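Local coordinates for protein phosphonate monoester hydrolase (Ruegeria pomeroyi, PDB 4UPK) that is a four-chain hydrolase of the sulfatase family, built on the alpha/beta fold of the alkaline phosphatase superfamily, at residues I41-A46 against A346-M351; R73-V78 against Y368-I373; A275-F280 against P477-D482; F467-F472 against A500-L505. All coordinates share one frame; numbering follows the deposited sequence.

Interaction 1 of 4, residues I41-A46 against A346-M351; sequences IDQLRA and ADHGEM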
loop_
_atom_site.group_PDB
_atom_site.type_symbol
_atom_site.label_atom_id
_atom_site.label_comp_id
_atom_site.label_asym_id
_atom_site.label_seq_id
_atom_site.Cartn_x
_atom_site.Cartn_y
_atom_site.Cartn_z
ATOM N N ILE A 41 20.096 27.988 0.185
ATOM C CA ILE A 41 21.512 28.105 -0.142
ATOM C C ILE A 41 22.186 27.090 0.798
ATOM O O ILE A 41 21.885 27.079 1.982
ATOM C CB ILE A 41 22.050 29.566 0.072
ATOM C CG1 ILE A 41 21.297 30.591 -0.795
ATOM C CG2 ILE A 41 23.569 29.663 -0.196
ATOM C CD1 ILE A 41 21.458 32.074 -0.317
ATOM N N ASP A 42 23.039 26.210 0.269
ATOM C CA ASP A 42 23.745 25.242 1.093
ATOM C C ASP A 42 24.992 25.931 1.710
ATOM O O ASP A 42 25.736 26.648 1.007
ATOM C CB ASP A 42 24.172 24.029 0.246
ATOM C CG ASP A 42 24.180 22.686 0.954
ATOM O OD1 ASP A 42 25.021 22.496 1.852
ATOM O OD2 ASP A 42 23.382 21.797 0.562
ATOM N N GLN A 43 25.173 25.739 3.039
ATOM C CA GLN A 43 26.328 26.140 3.853
ATOM C C GLN A 43 26.602 27.623 4.086
ATOM O O GLN A 43 27.680 27.934 4.577
ATOM C CB GLN A 43 27.595 25.378 3.399
ATOM C CG GLN A 43 28.273 24.578 4.491
ATOM C CD GLN A 43 28.950 23.317 3.996
ATOM O OE1 GLN A 43 30.171 23.239 3.890
ATOM N NE2 GLN A 43 28.178 22.285 3.710
ATOM N N LEU A 44 25.647 28.535 3.789
ATOM C CA LEU A 44 25.823 29.979 4.034
ATOM C C LEU A 44 25.639 30.360 5.523
ATOM O O LEU A 44 24.570 30.124 6.095
ATOM C CB LEU A 44 24.964 30.863 3.093
ATOM C CG LEU A 44 25.251 32.403 3.092
ATOM C CD1 LEU A 44 26.632 32.734 2.576
ATOM C CD2 LEU A 44 24.186 33.177 2.322
ATOM N N ARG A 45 26.698 30.924 6.150
ATOM C CA ARG A 45 26.676 31.326 7.566
ATOM C C ARG A 45 25.765 32.516 7.768
ATOM O O ARG A 45 25.700 33.378 6.893
ATOM C CB ARG A 45 28.087 31.703 8.055
ATOM C CG ARG A 45 29.014 30.523 8.292
ATOM C CD ARG A 45 30.457 30.972 8.418
ATOM N NE ARG A 45 30.684 31.768 9.622
ATOM C CZ ARG A 45 31.458 31.405 10.642
ATOM N NH1 ARG A 45 32.081 30.235 10.628
ATOM N NH2 ARG A 45 31.612 32.209 11.685
ATOM N N ALA A 46 25.070 32.569 8.923
ATOM C CA ALA A 46 24.211 33.690 9.305
ATOM C C ALA A 46 25.036 34.997 9.416
ATOM O O ALA A 46 24.559 36.045 8.974
ATOM C CB ALA A 46 23.519 33.399 10.629
ATOM N N ALA A 346 19.379 29.088 4.602
ATOM C CA ALA A 346 20.455 28.128 4.422
ATOM C C ALA A 346 20.047 26.892 5.228
ATOM O O ALA A 346 19.330 27.024 6.223
ATOM C CB ALA A 346 21.786 28.677 4.902
ATOM N N ASP A 347 20.460 25.702 4.780
ATOM C CA ASP A 347 20.163 24.427 5.432
ATOM C C ASP A 347 20.903 24.259 6.781
ATOM O O ASP A 347 20.315 23.829 7.766
ATOM C CB ASP A 347 20.500 23.288 4.468
ATOM C CG ASP A 347 20.116 21.938 4.986
ATOM O OD1 ASP A 347 18.961 21.538 4.778
ATOM O OD2 ASP A 347 20.977 21.273 5.580
ATOM N N HIS A 348 22.177 24.620 6.804
ATOM C CA HIS A 348 23.104 24.553 7.932
ATOM C C HIS A 348 24.202 25.593 7.673
ATOM O O HIS A 348 24.230 26.245 6.629
ATOM C CB HIS A 348 23.747 23.133 8.051
ATOM C CG HIS A 348 24.329 22.640 6.758
ATOM N ND1 HIS A 348 23.599 21.837 5.908
ATOM C CD2 HIS A 348 25.500 22.953 6.159
ATOM C CE1 HIS A 348 24.334 21.698 4.817
ATOM N NE2 HIS A 348 25.501 22.327 4.935
ATOM N N GLY A 349 25.096 25.713 8.648
ATOM C CA GLY A 349 26.241 26.591 8.609
ATOM C C GLY A 349 27.519 25.873 8.222
ATOM O O GLY A 349 27.506 24.776 7.657
ATOM N N GLU A 350 28.638 26.523 8.522
ATOM C CA GLU A 350 29.978 26.116 8.143
ATOM C C GLU A 350 30.913 26.706 9.180
ATOM O O GLU A 350 30.838 27.907 9.404
ATOM C CB GLU A 350 30.280 26.741 6.747
ATOM C CG GLU A 350 31.690 26.565 6.209
ATOM C CD GLU A 350 32.297 25.190 6.380
ATOM O OE1 GLU A 350 31.704 24.226 5.860
ATOM O OE2 GLU A 350 33.293 25.059 7.125
ATOM N N MET A 351 31.782 25.881 9.814
ATOM C CA MET A 351 32.760 26.379 10.814
ATOM C C MET A 351 33.764 27.353 10.216
ATOM O O MET A 351 34.071 28.367 10.839
ATOM C CB MET A 351 33.446 25.241 11.565
ATOM C CG MET A 351 32.498 24.509 12.493
ATOM S SD MET A 351 31.613 25.547 13.694
ATOM C CE MET A 351 32.997 26.072 14.788
#
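Ile-41 and Ala-346 form a parallel bridge, CA to CA 4.7 Å, at the ends of strands 35-41 and 340-346; the two loops then keep company, with the CA atoms of Gln-43 and Gly-349 4.8 Å apart. This is the C-terminal edge of the central sheet in the alkaline-phosphatase-like alpha/beta fold, where enzymes of this superfamily carry their active site. Ile-41 O takes a weak hydrogen bond from Asp-347 N at 3.4 Å and a CA-H...O contact from Ala-346 CA at 3.0 Å. The Ala-346 methyl touches both Ile-41 O and Leu-44 O, and Gln-43 CG packs 3.3 Å from Gly-349 O.

The His-348 ring is gripped at one nitrogen: ND1 donates to Asp-347 OD2 over 2.7 Å, on the anti lone pair of that oxygen. Its NE2 lies 3.1 Å from Asp-42 OD1, with carboxylate and ring planes 74° apart. Arg-86 ties the two acids together through salt bridges to Asp-42 OD2 and Asp-347 OD1, and Tyr-130 OH also bonds Asp-42 OD2.

Farther along, the Arg-45 chain bends at chi3. Asp-47 and Asp-354 hold NH2 by salt bridges, while Arg-45 NH1 donates to Glu-350 O at 2.9 Å, in the plane of that carbonyl but 29° out of the guanidinium plane.

Interaction 2 of 4, residues R73-V78 against Y368-I373; sequences RRHYSV and YHTPLI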
loop_
_atom_site.group_PDB
_atom_site.type_symbol
_atom_site.label_atom_id
_atom_site.label_comp_id
_atom_site.label_asym_id
_atom_site.label_seq_id
_atom_site.Cartn_x
_atom_site.Cartn_y
_atom_site.Cartn_z
ATOM N N ARG A 73 16.839 36.689 13.028
ATOM C CA ARG A 73 18.205 36.728 13.572
ATOM C C ARG A 73 18.663 35.592 14.507
ATOM O O ARG A 73 19.882 35.449 14.727
ATOM C CB ARG A 73 18.515 38.108 14.186
ATOM C CG ARG A 73 18.451 39.228 13.160
ATOM C CD ARG A 73 19.726 39.422 12.331
ATOM N NE ARG A 73 19.453 40.183 11.104
ATOM C CZ ARG A 73 19.399 41.510 11.039
ATOM N NH1 ARG A 73 19.613 42.245 12.122
ATOM N NH2 ARG A 73 19.115 42.110 9.897
ATOM N N ARG A 74 17.710 34.803 15.065
ATOM C CA ARG A 74 18.038 33.702 15.975
ATOM C C ARG A 74 17.508 32.387 15.393
ATOM O O ARG A 74 16.850 31.612 16.086
ATOM C CB ARG A 74 17.484 33.993 17.390
ATOM C CG ARG A 74 18.434 33.579 18.502
ATOM C CD ARG A 74 18.078 34.212 19.837
ATOM N NE ARG A 74 19.118 33.987 20.851
ATOM C CZ ARG A 74 18.962 33.251 21.953
ATOM N NH1 ARG A 74 17.798 32.661 22.210
ATOM N NH2 ARG A 74 19.967 33.107 22.811
ATOM N N HIS A 75 17.803 32.151 14.098
ATOM C CA HIS A 75 17.359 30.988 13.337
ATOM C C HIS A 75 18.423 29.900 13.282
ATOM O O HIS A 75 19.555 30.140 12.852
ATOM C CB HIS A 75 16.904 31.397 11.932
ATOM C CG HIS A 75 16.197 30.310 11.193
ATOM N ND1 HIS A 75 14.909 29.930 11.528
ATOM C CD2 HIS A 75 16.628 29.535 10.175
ATOM C CE1 HIS A 75 14.591 28.955 10.692
ATOM N NE2 HIS A 75 15.594 28.675 9.866
ATOM N N TYR A 76 18.044 28.684 13.716
ATOM C CA TYR A 76 18.966 27.561 13.810
ATOM C C TYR A 76 18.460 26.315 13.146
ATOM O O TYR A 76 17.280 25.999 13.237
ATOM C CB TYR A 76 19.293 27.274 15.299
ATOM C CG TYR A 76 20.052 28.394 15.975
ATOM C CD1 TYR A 76 19.387 29.507 16.487
ATOM C CD2 TYR A 76 21.438 28.357 16.092
ATOM C CE1 TYR A 76 20.089 30.598 17.007
ATOM C CE2 TYR A 76 22.145 29.424 16.660
ATOM C CZ TYR A 76 21.460 30.540 17.118
ATOM O OH TYR A 76 22.117 31.605 17.695
ATOM N N SER A 77 19.377 25.583 12.493
ATOM C CA SER A 77 19.085 24.272 11.915
ATOM C C SER A 77 18.835 23.318 13.122
ATOM O O SER A 77 19.543 23.436 14.123
ATOM C CB SER A 77 20.278 23.788 11.095
ATOM O OG SER A 77 19.992 22.510 10.559
ATOM N N VAL A 78 17.820 22.431 13.063
ATOM C CA VAL A 78 17.522 21.506 14.166
ATOM C C VAL A 78 18.360 20.237 14.085
ATOM O O VAL A 78 18.343 19.412 15.004
ATOM C CB VAL A 78 16.010 21.202 14.376
ATOM C CG1 VAL A 78 15.189 22.479 14.425
ATOM C CG2 VAL A 78 15.468 20.235 13.318
ATOM N N TYR A 368 25.061 25.726 12.786
ATOM C CA TYR A 368 23.588 25.702 12.804
ATOM C C TYR A 368 22.932 27.027 12.537
ATOM O O TYR A 368 21.864 27.028 11.939
ATOM C CB TYR A 368 23.032 25.130 14.145
ATOM C CG TYR A 368 23.581 23.770 14.494
ATOM C CD1 TYR A 368 24.784 23.639 15.178
ATOM C CD2 TYR A 368 22.880 22.605 14.176
ATOM C CE1 TYR A 368 25.321 22.387 15.470
ATOM C CE2 TYR A 368 23.401 21.344 14.478
ATOM C CZ TYR A 368 24.631 21.243 15.116
ATOM O OH TYR A 368 25.189 20.026 15.426
ATOM N N HIS A 369 23.513 28.138 13.030
ATOM C CA HIS A 369 22.988 29.497 12.841
ATOM C C HIS A 369 22.920 29.835 11.325
ATOM O O HIS A 369 23.938 29.860 10.621
ATOM C CB HIS A 369 23.818 30.534 13.625
ATOM C CG HIS A 369 23.104 31.831 13.863
ATOM N ND1 HIS A 369 23.754 32.922 14.410
ATOM C CD2 HIS A 369 21.813 32.168 13.634
ATOM C CE1 HIS A 369 22.844 33.877 14.504
ATOM N NE2 HIS A 369 21.663 33.471 14.043
ATOM N N THR A 370 21.698 29.989 10.820
ATOM C CA THR A 370 21.449 30.210 9.392
ATOM C C THR A 370 20.604 31.441 9.108
ATOM O O THR A 370 19.740 31.785 9.913
ATOM C CB THR A 370 20.869 28.950 8.739
ATOM O OG1 THR A 370 19.859 28.391 9.580
ATOM C CG2 THR A 370 21.908 27.916 8.497
ATOM N N PRO A 371 20.845 32.125 7.962
ATOM C CA PRO A 371 20.009 33.282 7.637
ATOM C C PRO A 371 18.600 32.843 7.225
ATOM O O PRO A 371 18.412 31.729 6.738
ATOM C CB PRO A 371 20.761 33.949 6.482
ATOM C CG PRO A 371 21.498 32.822 5.805
ATOM C CD PRO A 371 21.848 31.856 6.905
ATOM N N LEU A 372 17.606 33.715 7.461
ATOM C CA LEU A 372 16.218 33.491 7.114
ATOM C C LEU A 372 15.526 34.807 6.772
ATOM O O LEU A 372 15.455 35.712 7.606
ATOM C CB LEU A 372 15.419 32.688 8.187
ATOM C CG LEU A 372 13.914 32.476 7.891
ATOM C CD1 LEU A 372 13.680 31.661 6.626
ATOM C CD2 LEU A 372 13.223 31.818 9.030
ATOM N N ILE A 373 15.036 34.905 5.524
ATOM C CA ILE A 373 14.321 36.071 5.027
ATOM C C ILE A 373 13.014 35.553 4.491
ATOM O O ILE A 373 12.992 34.611 3.689
ATOM C CB ILE A 373 15.085 36.918 3.944
ATOM C CG1 ILE A 373 16.549 37.270 4.366
ATOM C CG2 ILE A 373 14.291 38.194 3.583
ATOM C CD1 ILE A 373 17.513 37.620 3.192
HETATM O O HOH W 1 19.588 33.507 11.888
#
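Tyr-76 and His-369 lie nearly face to face as an offset stack, their ring centroids 4.6 Å apart and their planes at 11°. They sit on a single bridge between the end of strand 70-76 and the segment leading into strand 372-375, two antiparallel neighbours in the mixed central sheet of the alkaline-phosphatase-like fold. The overlap is partial: Tyr-76 OH stands over the centre of the imidazole, whereas His-369 CD2 is displaced toward the rim of the phenol ring.

In His-369 a chi1 of -160° puts CG anti to the backbone N; the ring, turned about chi2, has its NE2-CD2 edge toward Arg-73 O and His-75 O. NE2 donates to Arg-73 O at 2.7 Å; the oxygen lies close to the imidazole plane, although the donor is 43° above the carbonyl plane. At the same edge CD2 meets His-75 O at 3.1 Å. Stack and edge bond together restrain the rotation of the ring.

Two backbone bonds frame the pair, Thr-370 N to His-75 O at 3.0 Å and Ser-77 N to Tyr-368 O at 2.9 Å. Leu-372 meets His-75 differently: its CD2 comes over one face of the imidazole in a CH-pi contact, 3.7 Å from the centroid, and His-75 ND1 is hydrogen-bonded to Thr-389 OG1. Between the two segments an ordered water finishes the polar network, accepting from His-75 N at 3.1 Å and donating to Thr-370 O at 2.6 Å.

Interaction 3 of 4, residues A275-F280 against P477-D482; sequences AEHPFF and PPMLFD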
loop_
_atom_site.group_PDB
_atom_site.type_symbol
_atom_site.label_atom_id
_atom_site.label_comp_id
_atom_site.label_asym_id
_atom_site.label_seq_id
_atom_site.Cartn_x
_atom_site.Cartn_y
_atom_site.Cartn_z
ATOM N N ALA A 275 41.000 20.221 24.685
ATOM C CA ALA A 275 41.022 20.258 26.167
ATOM C C ALA A 275 39.651 20.655 26.739
ATOM O O ALA A 275 39.339 20.282 27.867
ATOM C CB ALA A 275 42.095 21.220 26.671
ATOM N N GLU A 276 38.835 21.382 25.947
ATOM C CA GLU A 276 37.502 21.828 26.339
ATOM C C GLU A 276 36.506 20.662 26.465
ATOM O O GLU A 276 35.696 20.644 27.394
ATOM C CB GLU A 276 36.985 22.984 25.459
ATOM C CG GLU A 276 37.735 24.301 25.658
ATOM C CD GLU A 276 37.900 24.789 27.084
ATOM O OE1 GLU A 276 36.897 24.820 27.831
ATOM O OE2 GLU A 276 39.034 25.167 27.450
ATOM N N HIS A 277 36.626 19.645 25.581
ATOM C CA HIS A 277 35.833 18.413 25.629
ATOM C C HIS A 277 36.457 17.419 24.632
ATOM O O HIS A 277 36.831 17.830 23.529
ATOM C CB HIS A 277 34.323 18.662 25.348
ATOM C CG HIS A 277 33.407 17.505 25.657
ATOM N ND1 HIS A 277 33.356 16.376 24.837
ATOM C CD2 HIS A 277 32.487 17.365 26.643
ATOM C CE1 HIS A 277 32.451 15.576 25.380
ATOM N NE2 HIS A 277 31.890 16.134 26.460
ATOM N N PRO A 278 36.569 16.119 25.003
ATOM C CA PRO A 278 37.169 15.124 24.095
ATOM C C PRO A 278 36.520 14.959 22.716
ATOM O O PRO A 278 37.198 14.474 21.811
ATOM C CB PRO A 278 37.060 13.826 24.893
ATOM C CG PRO A 278 36.996 14.252 26.297
ATOM C CD PRO A 278 36.191 15.491 26.283
ATOM N N PHE A 279 35.229 15.326 22.562
ATOM C CA PHE A 279 34.429 15.286 21.321
ATOM C C PHE A 279 35.132 16.027 20.159
ATOM O O PHE A 279 34.983 15.635 19.000
ATOM C CB PHE A 279 33.035 15.933 21.577
ATOM C CG PHE A 279 32.244 16.313 20.335
ATOM C CD1 PHE A 279 32.406 17.561 19.739
ATOM C CD2 PHE A 279 31.375 15.406 19.737
ATOM C CE1 PHE A 279 31.714 17.891 18.570
ATOM C CE2 PHE A 279 30.684 15.739 18.568
ATOM C CZ PHE A 279 30.848 16.980 18.000
ATOM N N PHE A 280 35.845 17.128 20.493
ATOM C CA PHE A 280 36.555 18.025 19.578
ATOM C C PHE A 280 37.829 17.478 18.978
ATOM O O PHE A 280 38.323 18.031 17.989
ATOM C CB PHE A 280 36.731 19.421 20.187
ATOM C CG PHE A 280 35.416 20.092 20.494
ATOM C CD1 PHE A 280 34.519 20.398 19.479
ATOM C CD2 PHE A 280 35.064 20.401 21.802
ATOM C CE1 PHE A 280 33.289 20.983 19.770
ATOM C CE2 PHE A 280 33.856 21.028 22.085
ATOM C CZ PHE A 280 32.965 21.288 21.073
ATOM N N PRO A 477 30.732 13.282 28.913
ATOM C CA PRO A 477 30.107 14.314 29.753
ATOM C C PRO A 477 29.441 15.472 28.993
ATOM O O PRO A 477 29.791 15.759 27.846
ATOM C CB PRO A 477 31.265 14.801 30.648
ATOM C CG PRO A 477 32.496 14.483 29.898
ATOM C CD PRO A 477 32.196 13.215 29.150
ATOM N N PRO A 478 28.475 16.181 29.638
ATOM C CA PRO A 478 27.859 17.328 28.961
ATOM C C PRO A 478 28.820 18.502 28.740
ATOM O O PRO A 478 29.918 18.543 29.312
ATOM C CB PRO A 478 26.736 17.742 29.922
ATOM C CG PRO A 478 27.130 17.224 31.242
ATOM C CD PRO A 478 27.903 15.969 30.986
ATOM N N MET A 479 28.397 19.452 27.901
ATOM C CA MET A 479 29.101 20.699 27.690
ATOM C C MET A 479 28.170 21.795 28.170
ATOM O O MET A 479 26.957 21.680 28.041
ATOM C CB MET A 479 29.481 20.952 26.208
ATOM C CG MET A 479 30.176 19.803 25.540
ATOM S SD MET A 479 30.897 20.308 23.986
ATOM C CE MET A 479 31.096 18.754 23.168
ATOM N N LEU A 480 28.726 22.836 28.734
ATOM C CA LEU A 480 27.946 23.982 29.170
ATOM C C LEU A 480 28.697 25.268 28.843
ATOM O O LEU A 480 29.812 25.445 29.296
ATOM C CB LEU A 480 27.562 23.894 30.639
ATOM C CG LEU A 480 26.574 24.969 31.124
ATOM C CD1 LEU A 480 25.201 24.760 30.530
ATOM C CD2 LEU A 480 26.534 25.008 32.646
ATOM N N PHE A 481 28.084 26.134 28.007
ATOM C CA PHE A 481 28.651 27.403 27.580
ATOM C C PHE A 481 27.792 28.550 28.099
ATOM O O PHE A 481 26.613 28.623 27.793
ATOM C CB PHE A 481 28.818 27.451 26.038
ATOM C CG PHE A 481 29.495 26.226 25.452
ATOM C CD1 PHE A 481 30.819 25.925 25.763
ATOM C CD2 PHE A 481 28.820 25.393 24.570
ATOM C CE1 PHE A 481 31.444 24.791 25.232
ATOM C CE2 PHE A 481 29.452 24.269 24.020
ATOM C CZ PHE A 481 30.762 23.978 24.351
ATOM N N ASP A 482 28.383 29.425 28.915
ATOM C CA ASP A 482 27.735 30.598 29.486
ATOM C C ASP A 482 27.990 31.829 28.584
ATOM O O ASP A 482 29.131 32.289 28.466
ATOM C CB ASP A 482 28.266 30.825 30.915
ATOM C CG ASP A 482 27.673 31.997 31.690
ATOM O OD1 ASP A 482 26.712 32.640 31.176
ATOM O OD2 ASP A 482 28.190 32.300 32.787
#
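His-277 and Met-479 have the closest CA atoms of the two segments, yet these are 7.4 Å apart, so the backbones do not pair and side chains carry the contact. Segment 275-280 is the turn between helices 270-275 and 280-286; strand 479-482 is one of the two outermost strands, within this chain, of the four-stranded antiparallel sheet.

Both nitrogens of His-277 are engaged near the ring plane. ND1 accepts from Phe-279 N at 3.1 Å, capping the turn into the helix, and NE2 donates to Pro-477 O at 2.5 Å, a shortness to be read with caution.

Met-479 crosses the imidazole at about a right angle. Its chain, extended beyond CG, brings CE over one ring face as a CH-pi contact, 3.8 Å from the centroid, and CE also packs 3.8 Å from Phe-279 CB. Phe-280 comes tip to tip with the thioether, CE2 3.6 Å from Met-479 SD, in a Met-aromatic contact. Phe-472 adds another ring against His-277.

One nitrogen accepting and the other donating is consistent with a neutral imidazole protonated at NE2, whose orientation is fixed by two bonds while its face serves apolar packing.

Interaction 4 of 4, residues F467-F472 against A500-L505; sequences FTLVEF and ADLARL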
loop_
_atom_site.group_PDB
_atom_site.type_symbol
_atom_site.label_atom_id
_atom_site.label_comp_id
_atom_site.label_asym_id
_atom_site.label_seq_id
_atom_site.Cartn_x
_atom_site.Cartn_y
_atom_site.Cartn_z
ATOM N N PHE A 467 22.618 30.178 28.495
ATOM C CA PHE A 467 23.447 28.999 28.300
ATOM C C PHE A 467 23.181 28.190 27.057
ATOM O O PHE A 467 22.112 28.277 26.445
ATOM C CB PHE A 467 23.324 28.070 29.514
ATOM C CG PHE A 467 23.788 28.599 30.854
ATOM C CD1 PHE A 467 25.118 28.493 31.238
ATOM C CD2 PHE A 467 22.878 29.114 31.769
ATOM C CE1 PHE A 467 25.541 28.934 32.501
ATOM C CE2 PHE A 467 23.303 29.551 33.031
ATOM C CZ PHE A 467 24.639 29.481 33.376
ATOM N N THR A 468 24.179 27.362 26.700
ATOM C CA THR A 468 24.100 26.341 25.661
ATOM C C THR A 468 24.549 25.059 26.339
ATOM O O THR A 468 25.626 25.009 26.930
ATOM C CB THR A 468 24.888 26.679 24.388
ATOM O OG1 THR A 468 24.329 27.843 23.797
ATOM C CG2 THR A 468 24.862 25.532 23.361
ATOM N N LEU A 469 23.687 24.062 26.302
ATOM C CA LEU A 469 23.926 22.752 26.875
ATOM C C LEU A 469 24.066 21.722 25.737
ATOM O O LEU A 469 23.277 21.737 24.788
ATOM C CB LEU A 469 22.758 22.366 27.823
ATOM C CG LEU A 469 22.702 20.895 28.288
ATOM C CD1 LEU A 469 23.685 20.613 29.419
ATOM C CD2 LEU A 469 21.344 20.538 28.690
ATOM N N VAL A 470 25.077 20.835 25.848
ATOM C CA VAL A 470 25.312 19.730 24.928
ATOM C C VAL A 470 25.233 18.439 25.760
ATOM O O VAL A 470 25.924 18.315 26.767
ATOM C CB VAL A 470 26.640 19.837 24.132
ATOM C CG1 VAL A 470 26.862 18.609 23.246
ATOM C CG2 VAL A 470 26.701 21.129 23.295
ATOM N N GLU A 471 24.369 17.487 25.350
ATOM C CA GLU A 471 24.238 16.192 26.026
ATOM C C GLU A 471 24.405 15.064 25.029
ATOM O O GLU A 471 23.837 15.121 23.934
ATOM C CB GLU A 471 22.888 16.072 26.745
ATOM C CG GLU A 471 22.745 17.007 27.940
ATOM C CD GLU A 471 23.285 16.511 29.267
ATOM O OE1 GLU A 471 24.013 15.490 29.286
ATOM O OE2 GLU A 471 22.959 17.148 30.295
ATOM N N PHE A 472 25.169 14.038 25.412
ATOM C CA PHE A 472 25.451 12.842 24.598
ATOM C C PHE A 472 24.658 11.613 25.078
ATOM O O PHE A 472 24.510 11.418 26.278
ATOM C CB PHE A 472 26.960 12.499 24.688
ATOM C CG PHE A 472 27.858 13.554 24.100
ATOM C CD1 PHE A 472 28.318 14.614 24.878
ATOM C CD2 PHE A 472 28.212 13.515 22.758
ATOM C CE1 PHE A 472 29.114 15.606 24.325
ATOM C CE2 PHE A 472 29.029 14.504 22.210
ATOM C CZ PHE A 472 29.481 15.534 22.998
ATOM N N ALA A 500 23.808 23.558 39.395
ATOM C CA ALA A 500 22.375 23.840 39.419
ATOM C C ALA A 500 21.856 24.282 38.039
ATOM O O ALA A 500 20.747 23.890 37.675
ATOM C CB ALA A 500 22.053 24.881 40.481
ATOM N N ASP A 501 22.661 25.068 37.259
ATOM C CA ASP A 501 22.293 25.504 35.908
ATOM C C ASP A 501 22.261 24.308 34.987
ATOM O O ASP A 501 21.315 24.165 34.211
ATOM C CB ASP A 501 23.261 26.557 35.360
ATOM C CG ASP A 501 23.360 27.843 36.156
ATOM O OD1 ASP A 501 22.308 28.465 36.420
ATOM O OD2 ASP A 501 24.492 28.294 36.397
ATOM N N LEU A 502 23.286 23.423 35.105
ATOM C CA LEU A 502 23.447 22.171 34.345
ATOM C C LEU A 502 22.233 21.249 34.552
ATOM O O LEU A 502 21.660 20.767 33.570
ATOM C CB LEU A 502 24.768 21.466 34.766
ATOM C CG LEU A 502 25.176 20.169 34.041
ATOM C CD1 LEU A 502 25.548 20.439 32.595
ATOM C CD2 LEU A 502 26.338 19.506 34.749
ATOM N N ALA A 503 21.829 21.035 35.827
ATOM C CA ALA A 503 20.686 20.196 36.176
ATOM C C ALA A 503 19.350 20.759 35.638
ATOM O O ALA A 503 18.506 19.994 35.142
ATOM C CB ALA A 503 20.631 19.995 37.687
ATOM N N ARG A 504 19.166 22.091 35.741
ATOM C CA ARG A 504 17.977 22.824 35.292
ATOM C C ARG A 504 17.809 22.763 33.764
ATOM O O ARG A 504 16.700 22.500 33.272
ATOM C CB ARG A 504 18.036 24.288 35.792
ATOM C CG ARG A 504 16.867 25.175 35.317
ATOM C CD ARG A 504 16.983 26.617 35.784
ATOM N NE ARG A 504 18.306 27.182 35.515
ATOM C CZ ARG A 504 18.659 27.797 34.394
ATOM N NH1 ARG A 504 17.780 27.964 33.410
ATOM N NH2 ARG A 504 19.893 28.252 34.245
ATOM N N LEU A 505 18.917 23.004 33.013
ATOM C CA LEU A 505 18.914 22.963 31.543
ATOM C C LEU A 505 18.710 21.559 30.991
ATOM O O LEU A 505 18.025 21.396 29.979
ATOM C CB LEU A 505 20.182 23.592 30.957
ATOM C CG LEU A 505 20.281 25.100 31.094
ATOM C CD1 LEU A 505 21.688 25.513 31.081
ATOM C CD2 LEU A 505 19.491 25.808 30.011
#
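Phe-467 has CG anti to its carbonyl carbon (chi1 -62°) and Leu-469 has CG anti to its backbone N (chi1 168°), and from alternate positions of strand 467-472 both residues meet helix 499-515. The motif is a helix packed on a four-stranded antiparallel sheet, as in the small C-terminal subdomain of sulfatases. Strand and helix segment axes approach to 9.5 Å with a signed crossing angle of -69°, and no hydrogen bond joins the segments.

Leu-505 serves both strand residues. Its CD1 comes within 3.4 Å of Phe-467 CB, the two side chains crossing at about a right angle, while Leu-469 CD2 rests 3.6 Å from the backbone carbon Leu-505 C. The other branch of Leu-469 points at the preceding turn of the helix, CD1 to Leu-502 CD1 3.7 Å. Leu-462 and Leu-480, on the neighbouring strands, also touch Leu-505, so Leu-505 packs against three adjacent strands of the sheet.

The Phe-467 ring reaches a more polar neighbourhood. Asp-501 CB makes an off-centre CH-pi contact with it, and OD2 of the same residue lies 3.2 Å from Phe-467 CZ; that oxygen is hydrogen-bonded with His-498 ND1. Across the subunit boundary, Glu-471 forms a salt bridge with Arg-507 of the second subunit. Arg-504 bends at chi3 and spans one helical turn, its NH2 bonding Asp-501 OD1 at 3.3 Å in a salt bridge while meeting Phe-467 CE2 at 3.8 Å, close to the guanidinium plane.

Interactions 1 and 2 are neighbours in the core, centres about 9 Å apart, on the same mixed sheet; Asp-347 O of the first is hydrogen-bonded with Ser-77 OG of the second. Interaction 1 relies on buried carboxylates and a histidine; interaction 2 combines backbone hydrogen bonds, a ring stack and a bridging water. Interactions 3 and 4 have centres about 24 and 25 Å from the centre of the chain and share the antiparallel sheet, strands 467-472 and 479-482 being adjacent. Segment 275-280 meets an edge strand and the residues before it through sulfur, aromatic rings and one histidine hydrogen bond, whereas 500-505 packs across the sheet with leucines and a partly exposed salt bridge; both border the second subunit.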